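PDB 4CEK: regulator of nonsense transcripts 2 from Homo sapiens, which serves as a factor of nonsense-mediated mRNA decay, here represented by its second MIF4G domain, an all-helical module that probably acts as a scaffold. Local coordinates for residues A[111-114]-A[115-119]; A[139-142]-A[143-147]; A[275-278]-A[279-282]; A[294-297]-A[298-302]. All coordinates share one frame; numbering follows the deposited sequence.

Contact 1. Residues A[111-114]-A[115-119]; sequences GSHL and KLIVD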
# COMPACT_ATOMS: atom_id res chain seq x y z
N GLY A 111 -10.95 -5.55 -29.71
CA GLY A 111 -11.11 -5.33 -28.28
C GLY A 111 -11.42 -6.61 -27.53
O GLY A 111 -11.03 -6.75 -26.38
N SER A 112 -12.12 -7.55 -28.16
CA SER A 112 -12.31 -8.88 -27.57
C SER A 112 -10.98 -9.66 -27.51
O SER A 112 -10.81 -10.53 -26.67
CB SER A 112 -13.35 -9.70 -28.33
OG SER A 112 -12.83 -10.12 -29.58
N HIS A 113 -10.03 -9.35 -28.40
CA HIS A 113 -8.71 -9.98 -28.35
C HIS A 113 -7.90 -9.28 -27.29
O HIS A 113 -7.27 -9.94 -26.48
CB HIS A 113 -8.00 -9.93 -29.72
CG HIS A 113 -6.56 -10.45 -29.71
ND1 HIS A 113 -5.49 -9.62 -29.84
CD2 HIS A 113 -6.03 -11.75 -29.61
CE1 HIS A 113 -4.35 -10.35 -29.82
NE2 HIS A 113 -4.68 -11.65 -29.68
N LEU A 114 -7.94 -7.95 -27.29
CA LEU A 114 -7.27 -7.13 -26.28
C LEU A 114 -7.77 -7.41 -24.87
O LEU A 114 -6.99 -7.57 -23.96
CB LEU A 114 -7.45 -5.64 -26.59
CG LEU A 114 -6.80 -4.67 -25.61
CD1 LEU A 114 -5.29 -4.66 -25.79
CD2 LEU A 114 -7.44 -3.29 -25.78
N LYS A 115 -9.09 -7.47 -24.70
CA LYS A 115 -9.65 -7.91 -23.41
C LYS A 115 -9.02 -9.26 -22.99
O LYS A 115 -8.59 -9.44 -21.84
CB LYS A 115 -11.18 -8.03 -23.49
CG LYS A 115 -11.86 -8.30 -22.15
CD LYS A 115 -13.06 -9.24 -22.25
CE LYS A 115 -13.80 -9.28 -20.92
NZ LYS A 115 -14.82 -10.35 -20.79
N LEU A 116 -8.96 -10.21 -23.93
CA LEU A 116 -8.44 -11.54 -23.64
C LEU A 116 -7.01 -11.45 -23.11
O LEU A 116 -6.71 -12.09 -22.11
CB LEU A 116 -8.53 -12.48 -24.85
CG LEU A 116 -8.19 -13.97 -24.63
CD1 LEU A 116 -8.75 -14.47 -23.31
CD2 LEU A 116 -8.68 -14.86 -25.78
N ILE A 117 -6.15 -10.65 -23.73
CA ILE A 117 -4.77 -10.59 -23.29
C ILE A 117 -4.63 -9.83 -21.97
O ILE A 117 -3.74 -10.15 -21.16
CB ILE A 117 -3.81 -10.04 -24.38
CG1 ILE A 117 -3.69 -8.53 -24.34
CG2 ILE A 117 -4.24 -10.48 -25.78
CD1 ILE A 117 -2.23 -8.10 -24.29
N VAL A 118 -5.49 -8.84 -21.72
CA VAL A 118 -5.52 -8.16 -20.44
C VAL A 118 -5.99 -9.06 -19.28
O VAL A 118 -5.44 -9.01 -18.18
CB VAL A 118 -6.41 -6.90 -20.47
CG1 VAL A 118 -6.37 -6.22 -19.12
CG2 VAL A 118 -5.94 -5.93 -21.55
N ASP A 119 -6.99 -9.87 -19.52
CA ASP A 119 -7.46 -10.78 -18.50
C ASP A 119 -6.39 -11.82 -18.20
O ASP A 119 -6.26 -12.27 -17.07
CB ASP A 119 -8.78 -11.45 -18.92
CG ASP A 119 -9.97 -10.47 -18.95
OD1 ASP A 119 -9.79 -9.23 -18.73
OD2 ASP A 119 -11.10 -10.95 -19.19
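Lys115 N binds Gly111 O at 2.7 Å with an N-H...O angle of 165°, the shortest of the i to i+4 bonds that define this turn of helix 110-124 in the all-helical MIF4G2 fragment. Val118 N bonds Leu114 O at 3.0 Å in the same register, and Ile117 N bonds His113 O. Between them, Leu116 N to Ser112 O is weak at 3.3 Å. Near the start of the helix, Ser112 uses its small hydroxyl to turn back and bond Ser109 O, a role suited to a short polar side chain at an exposed position.

Outward from the backbone, the clearest side-chain meeting is between His113 and Ile117, one turn apart. The methyl CG2 of Ile117 lies over one face of the imidazole, 4.1 Å from its centroid and only 14° off the normal, a CH-pi contact displaced toward the CE1 and NE2 side of the ring. His113 has CG opposite its backbone N (chi1 174°), which puts the ring where a branched residue four positions on can lay a methyl over its face.

Leu114, Ile117 and Val118 give the helix an apolar side, as suits residues that meet other parts of the fold. Leu114 and Val118 touch Asn150 of helix 148-159, while Ile117 and Val118 meet Met145. Within the turn the contacts among these three are long: Leu114 CG stands 4.3 Å from Val118 CG2, and Leu114 CD1 lies 4.4 Å from Ile117 CG1.

Contact 2. Residues A[139-142]-A[143-147]; sequences MDFC and MNMNT
The C-terminal turn of helix 131-144 in the MIF4G domain is where Asp140 and Phe141 meet Asn144 and Met145, as the chain leaves helical geometry at Met145. Asp140 OD1 accepts a 2.7 Å hydrogen bond from Asn144 ND2, bent to 131° at the hydrogen; the donor comes nearly along the C-O axis, and the carboxylate and amide planes stand 62° apart. An aspartate one turn before an asparagine is short enough to reach its amide, and Asn144 N also bonds Asp140 O at 3.1 Å. An alanine in place of Asp140 would remove the carboxylate, which would probably leave the Asn144 amide without this acceptor and free to turn.

Met145 N still finds Phe141 O at 3.2 Å, keeping the last turn closed. Buried below, the flexible, polarisable thioether can lie against the aromatic ring: Met145 CB lies over one face of the Phe141 ring toward its rim, and the sulfur sits obliquely, 5.0 Å from the centroid, in a Met-aromatic contact. With CG anti to the carbonyl carbon (chi1 -42°), the Met145 chain runs back along the helix toward Phe121 of helix 110-124. Its SD approaches Phe141 CD2 to 3.9 Å.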
# COMPACT_ATOMS: atom_id res chain seq x y z
N MET A 139 6.40 -3.02 -18.48
CA MET A 139 6.72 -2.73 -19.89
C MET A 139 5.64 -3.32 -20.78
O MET A 139 5.14 -2.65 -21.69
CB MET A 139 8.11 -3.25 -20.25
CG MET A 139 9.24 -2.37 -19.72
SD MET A 139 10.96 -2.95 -19.92
CE MET A 139 11.00 -4.40 -18.87
N ASP A 140 5.24 -4.54 -20.47
CA ASP A 140 4.19 -5.23 -21.22
C ASP A 140 2.88 -4.43 -21.22
O ASP A 140 2.24 -4.26 -22.26
CB ASP A 140 3.99 -6.65 -20.64
CG ASP A 140 3.00 -7.48 -21.42
OD1 ASP A 140 2.69 -7.11 -22.58
OD2 ASP A 140 2.53 -8.52 -20.89
N PHE A 141 2.47 -3.96 -20.05
CA PHE A 141 1.21 -3.22 -19.93
C PHE A 141 1.30 -1.88 -20.67
O PHE A 141 0.40 -1.49 -21.40
CB PHE A 141 0.88 -2.97 -18.45
CG PHE A 141 -0.45 -2.36 -18.26
CD1 PHE A 141 -0.60 -1.00 -18.31
CD2 PHE A 141 -1.58 -3.15 -18.12
CE1 PHE A 141 -1.86 -0.41 -18.19
CE2 PHE A 141 -2.84 -2.58 -18.00
CZ PHE A 141 -2.97 -1.19 -18.03
N CYS A 142 2.41 -1.20 -20.47
CA CYS A 142 2.61 0.14 -21.01
C CYS A 142 2.65 0.16 -22.56
O CYS A 142 2.36 1.18 -23.18
CB CYS A 142 3.91 0.71 -20.42
SG CYS A 142 3.97 2.50 -20.36
N MET A 143 2.98 -0.97 -23.17
CA MET A 143 3.21 -1.05 -24.60
C MET A 143 2.12 -1.75 -25.40
O MET A 143 2.01 -1.49 -26.59
CB MET A 143 4.51 -1.79 -24.86
CG MET A 143 5.74 -0.93 -24.63
SD MET A 143 6.87 -1.10 -26.01
CE MET A 143 5.84 -0.63 -27.42
N ASN A 144 1.34 -2.64 -24.78
CA ASN A 144 0.33 -3.41 -25.50
C ASN A 144 -1.10 -3.27 -25.00
O ASN A 144 -2.04 -3.77 -25.64
CB ASN A 144 0.72 -4.89 -25.47
CG ASN A 144 2.20 -5.10 -25.73
OD1 ASN A 144 2.79 -4.40 -26.55
ND2 ASN A 144 2.80 -6.03 -25.02
N MET A 145 -1.28 -2.60 -23.86
CA MET A 145 -2.57 -2.69 -23.15
C MET A 145 -3.10 -1.39 -22.59
O MET A 145 -4.20 -1.36 -22.08
CB MET A 145 -2.47 -3.68 -21.98
CG MET A 145 -1.71 -4.94 -22.29
SD MET A 145 -1.53 -5.99 -20.85
CE MET A 145 -3.24 -6.36 -20.57
N ASN A 146 -2.32 -0.32 -22.69
CA ASN A 146 -2.73 0.94 -22.13
C ASN A 146 -4.02 1.50 -22.78
O ASN A 146 -4.11 1.72 -23.98
CB ASN A 146 -1.60 1.95 -22.22
CG ASN A 146 -1.82 3.13 -21.34
OD1 ASN A 146 -2.77 3.14 -20.55
ND2 ASN A 146 -0.97 4.15 -21.46
N THR A 147 -5.02 1.74 -21.95
CA THR A 147 -6.37 2.01 -22.38
C THR A 147 -7.11 2.38 -21.10
O THR A 147 -7.03 1.64 -20.12
CB THR A 147 -7.00 0.75 -22.98
OG1 THR A 147 -6.53 0.58 -24.33
CG2 THR A 147 -8.51 0.81 -22.93

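Contact 3. Residues A[275-278]-A[279-282]; sequences SVLL and EQMM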
# COMPACT_ATOMS: atom_id res chain seq x y z
N SER A 275 8.84 11.51 15.00
CA SER A 275 9.39 11.46 16.34
C SER A 275 8.44 11.97 17.39
O SER A 275 8.28 11.36 18.43
CB SER A 275 10.64 12.31 16.40
OG SER A 275 11.06 12.34 17.73
N VAL A 276 7.79 13.09 17.11
CA VAL A 276 6.78 13.59 18.03
C VAL A 276 5.71 12.53 18.23
O VAL A 276 5.31 12.24 19.36
CB VAL A 276 6.14 14.92 17.57
CG1 VAL A 276 4.98 15.27 18.48
CG2 VAL A 276 7.16 16.03 17.61
N LEU A 277 5.25 11.93 17.13
CA LEU A 277 4.13 10.99 17.20
C LEU A 277 4.56 9.68 17.87
O LEU A 277 3.75 9.04 18.55
CB LEU A 277 3.54 10.72 15.79
CG LEU A 277 2.75 11.88 15.10
CD1 LEU A 277 2.32 11.57 13.66
CD2 LEU A 277 1.54 12.33 15.91
N LEU A 278 5.81 9.26 17.65
CA LEU A 278 6.36 8.06 18.30
C LEU A 278 6.39 8.23 19.81
O LEU A 278 5.99 7.32 20.55
CB LEU A 278 7.78 7.76 17.80
CG LEU A 278 7.89 7.22 16.40
CD1 LEU A 278 9.37 7.13 15.96
CD2 LEU A 278 7.16 5.90 16.28
N GLU A 279 6.81 9.42 20.25
CA GLU A 279 6.83 9.77 21.68
C GLU A 279 5.43 9.91 22.24
O GLU A 279 5.22 9.55 23.39
CB GLU A 279 7.63 11.05 21.97
CG GLU A 279 9.10 11.00 21.59
CD GLU A 279 9.94 9.98 22.37
OE1 GLU A 279 9.74 9.81 23.60
OE2 GLU A 279 10.84 9.35 21.74
N GLN A 280 4.46 10.39 21.46
CA GLN A 280 3.08 10.39 21.98
C GLN A 280 2.50 9.00 22.17
O GLN A 280 1.65 8.79 23.05
CB GLN A 280 2.12 11.14 21.06
CG GLN A 280 2.34 12.64 21.00
CD GLN A 280 1.42 13.29 19.97
OE1 GLN A 280 0.37 12.73 19.60
NE2 GLN A 280 1.81 14.47 19.48
N MET A 281 2.90 8.04 21.33
CA MET A 281 2.45 6.64 21.51
C MET A 281 3.04 6.04 22.77
O MET A 281 2.33 5.38 23.48
CB MET A 281 2.87 5.76 20.37
CG MET A 281 2.22 6.09 19.06
SD MET A 281 2.88 5.04 17.73
CE MET A 281 2.53 3.37 18.28
N MET A 282 4.33 6.27 23.01
CA MET A 282 5.00 5.80 24.21
C MET A 282 4.43 6.45 25.46
O MET A 282 4.07 5.76 26.42
CB MET A 282 6.50 6.04 24.12
CG MET A 282 7.16 5.05 23.18
SD MET A 282 7.19 3.31 23.69
CE MET A 282 8.81 3.31 24.46
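Glu279, Gln280, Met281 and Met282 each donate a backbone N-H to the carbonyl four residues earlier, in Ser275, Val276, Leu277 and Leu278, at 2.9 to 3.1 Å, so the segments form regular alpha-helix within helix 268-287.

The side-chain contact is carried by Gln280, which reaches back over Val276 and Leu277. Its CG is anti to the carbonyl carbon (chi1 -69°) and the chain is extended beyond it, which sends the amide back along the helix surface toward the preceding turn. There NE2 comes within 3.4 Å of Val276 CG1 and OE1 lies 3.9 Å from Leu277 CD2, so the two ends of one amide rest against methyl groups of two consecutive residues. Both meetings are oblique van der Waals contacts. A glutamine suits this border between exposed Val276 and buried Leu277, since its methylenes can lie along the helix while a polar group remains at the end. Its CG also passes 3.4 Å from Val276 O.

Glu279 first passes close to the preceding turn, with CG 3.3 Å from Ser275 O, then bends at chi2. The carboxylate thereby leaves the helix, and OE2 probably hydrogen-bonds to Tyr302 OH.

The apolar side chains turn to the neighbouring helices. Leu277 packs against Leu235 and Leu238 of helix 231-243, and Leu278 against Leu257 and Phe265 of helix 247-266. Met281, with its pliable thioether, reaches Leu242, Leu257 and Val298, so helix 268-287 packs against helices 231-243, 247-266 and 292-305.

Contact 4. Residues A[294-297]-A[298-302]; sequences YVTM and VENAY
Tyr294 with Val298, and Val295 with Glu299, give this turn of helix 292-305 a buried face and a watery one. On the tight side Val298 N bonds Tyr294 O at 3.0 Å, almost straight at 175°, and the branched side chain tucks Val298 CG2 to 3.2 Å from Tyr294 O. Val298 and Ala301 are compact: the lone methyl of Ala301 takes little room, while its N-H bonds Met297 O.

The outer side is looser. Glu299 has CG anti to the carbonyl carbon (chi1 -71°) and an extended chain beyond, which runs alongside Val295 and brings OE2 to 3.6 Å from Val295 CG1; OE2 forms a salt bridge with Lys285. The other oxygen, OE1, accepts a 2.7 Å hydrogen bond from a water that also lies 2.8 Å from Thr296 OG1, a hydroxyl bonded in addition to Ala292 O. A glutamine in place of Glu299 would lack the negative charge, which would probably leave Lys285 without its salt-bridge mate. Thr296 CG2 and Asn300 ND2 lie 3.9 Å apart.

Toward the interior, Tyr294 stacks with His247 and bonds Glu251, and Met297 touches Cys254 of helix 247-266. Val298 packs on Ile250 of that helix, and Val295 touches Lys285 of helix 268-287, placing this helix against both.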
# COMPACT_ATOMS: atom_id res chain seq x y z
N TYR A 294 -0.78 -4.79 24.32
CA TYR A 294 -0.68 -3.63 23.46
C TYR A 294 0.39 -2.70 23.95
O TYR A 294 0.95 -1.92 23.18
CB TYR A 294 -2.04 -2.90 23.38
CG TYR A 294 -3.09 -3.67 22.63
CD1 TYR A 294 -3.23 -3.52 21.26
CD2 TYR A 294 -3.93 -4.56 23.27
CE1 TYR A 294 -4.18 -4.22 20.55
CE2 TYR A 294 -4.87 -5.28 22.56
CZ TYR A 294 -5.01 -5.09 21.20
OH TYR A 294 -5.96 -5.78 20.47
N VAL A 295 0.71 -2.76 25.24
CA VAL A 295 1.83 -2.00 25.77
C VAL A 295 3.12 -2.49 25.06
O VAL A 295 3.92 -1.69 24.56
CB VAL A 295 1.90 -2.11 27.32
CG1 VAL A 295 3.13 -1.38 27.87
CG2 VAL A 295 0.62 -1.51 27.93
N THR A 296 3.24 -3.80 24.95
CA THR A 296 4.40 -4.44 24.35
C THR A 296 4.46 -4.21 22.82
O THR A 296 5.53 -3.84 22.27
CB THR A 296 4.34 -5.96 24.69
OG1 THR A 296 4.39 -6.12 26.12
CG2 THR A 296 5.42 -6.71 24.01
N MET A 297 3.31 -4.37 22.15
CA MET A 297 3.15 -3.96 20.72
C MET A 297 3.64 -2.53 20.42
O MET A 297 4.50 -2.34 19.58
CB MET A 297 1.69 -4.09 20.27
CG MET A 297 1.48 -4.35 18.78
SD MET A 297 -0.29 -4.50 18.37
CE MET A 297 -0.67 -6.12 19.06
N VAL A 298 3.14 -1.54 21.13
CA VAL A 298 3.60 -0.17 20.93
C VAL A 298 5.12 -0.03 21.14
O VAL A 298 5.83 0.58 20.32
CB VAL A 298 2.84 0.79 21.90
CG1 VAL A 298 3.42 2.22 21.82
CG2 VAL A 298 1.31 0.80 21.62
N GLU A 299 5.64 -0.60 22.23
CA GLU A 299 7.10 -0.61 22.49
C GLU A 299 7.90 -1.18 21.32
O GLU A 299 8.86 -0.57 20.86
CB GLU A 299 7.42 -1.41 23.76
CG GLU A 299 6.96 -0.65 25.00
CD GLU A 299 6.88 -1.48 26.25
OE1 GLU A 299 7.08 -2.69 26.22
OE2 GLU A 299 6.62 -0.90 27.31
N ASN A 300 7.48 -2.33 20.83
CA ASN A 300 8.19 -2.96 19.73
C ASN A 300 8.21 -2.12 18.44
O ASN A 300 9.27 -1.97 17.83
CB ASN A 300 7.64 -4.36 19.52
CG ASN A 300 8.07 -5.30 20.63
OD1 ASN A 300 8.94 -4.96 21.46
ND2 ASN A 300 7.43 -6.48 20.68
N ALA A 301 7.07 -1.50 18.10
CA ALA A 301 7.02 -0.60 16.94
C ALA A 301 7.90 0.60 17.16
O ALA A 301 8.61 1.03 16.24
CB ALA A 301 5.60 -0.15 16.62
N TYR A 302 7.87 1.15 18.37
CA TYR A 302 8.74 2.28 18.70
C TYR A 302 10.25 1.99 18.49
O TYR A 302 10.97 2.77 17.78
CB TYR A 302 8.46 2.74 20.12
CG TYR A 302 9.35 3.89 20.64
CD1 TYR A 302 10.57 3.65 21.27
CD2 TYR A 302 8.94 5.20 20.51
CE1 TYR A 302 11.35 4.69 21.75
CE2 TYR A 302 9.70 6.24 20.99
CZ TYR A 302 10.90 5.99 21.62
OH TYR A 302 11.62 7.06 22.04
O HOH W 1 5.74 -4.38 27.92

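How the contacts relate
The four contacts follow one another along the chain and fall into two pairs on opposite sides of the chain's centre. Contacts 1 and 2 lie on successive helices, 110-124 and 131-144, with centres about 12 Å apart; besides the packing around Met145, Leu114 meets the backbone of Asn144. Contacts 3 and 4, their centres also about 12 Å apart, belong to helices 268-287 and 292-305, where Tyr302 packs on Met282 as well as pairing with Glu279. Between the pairs, centres are 44 to 50 Å apart and nothing touches. Each pair thus joins consecutive helices, consistent with an all-helical MIF4G domain that probably serves as a scaffold.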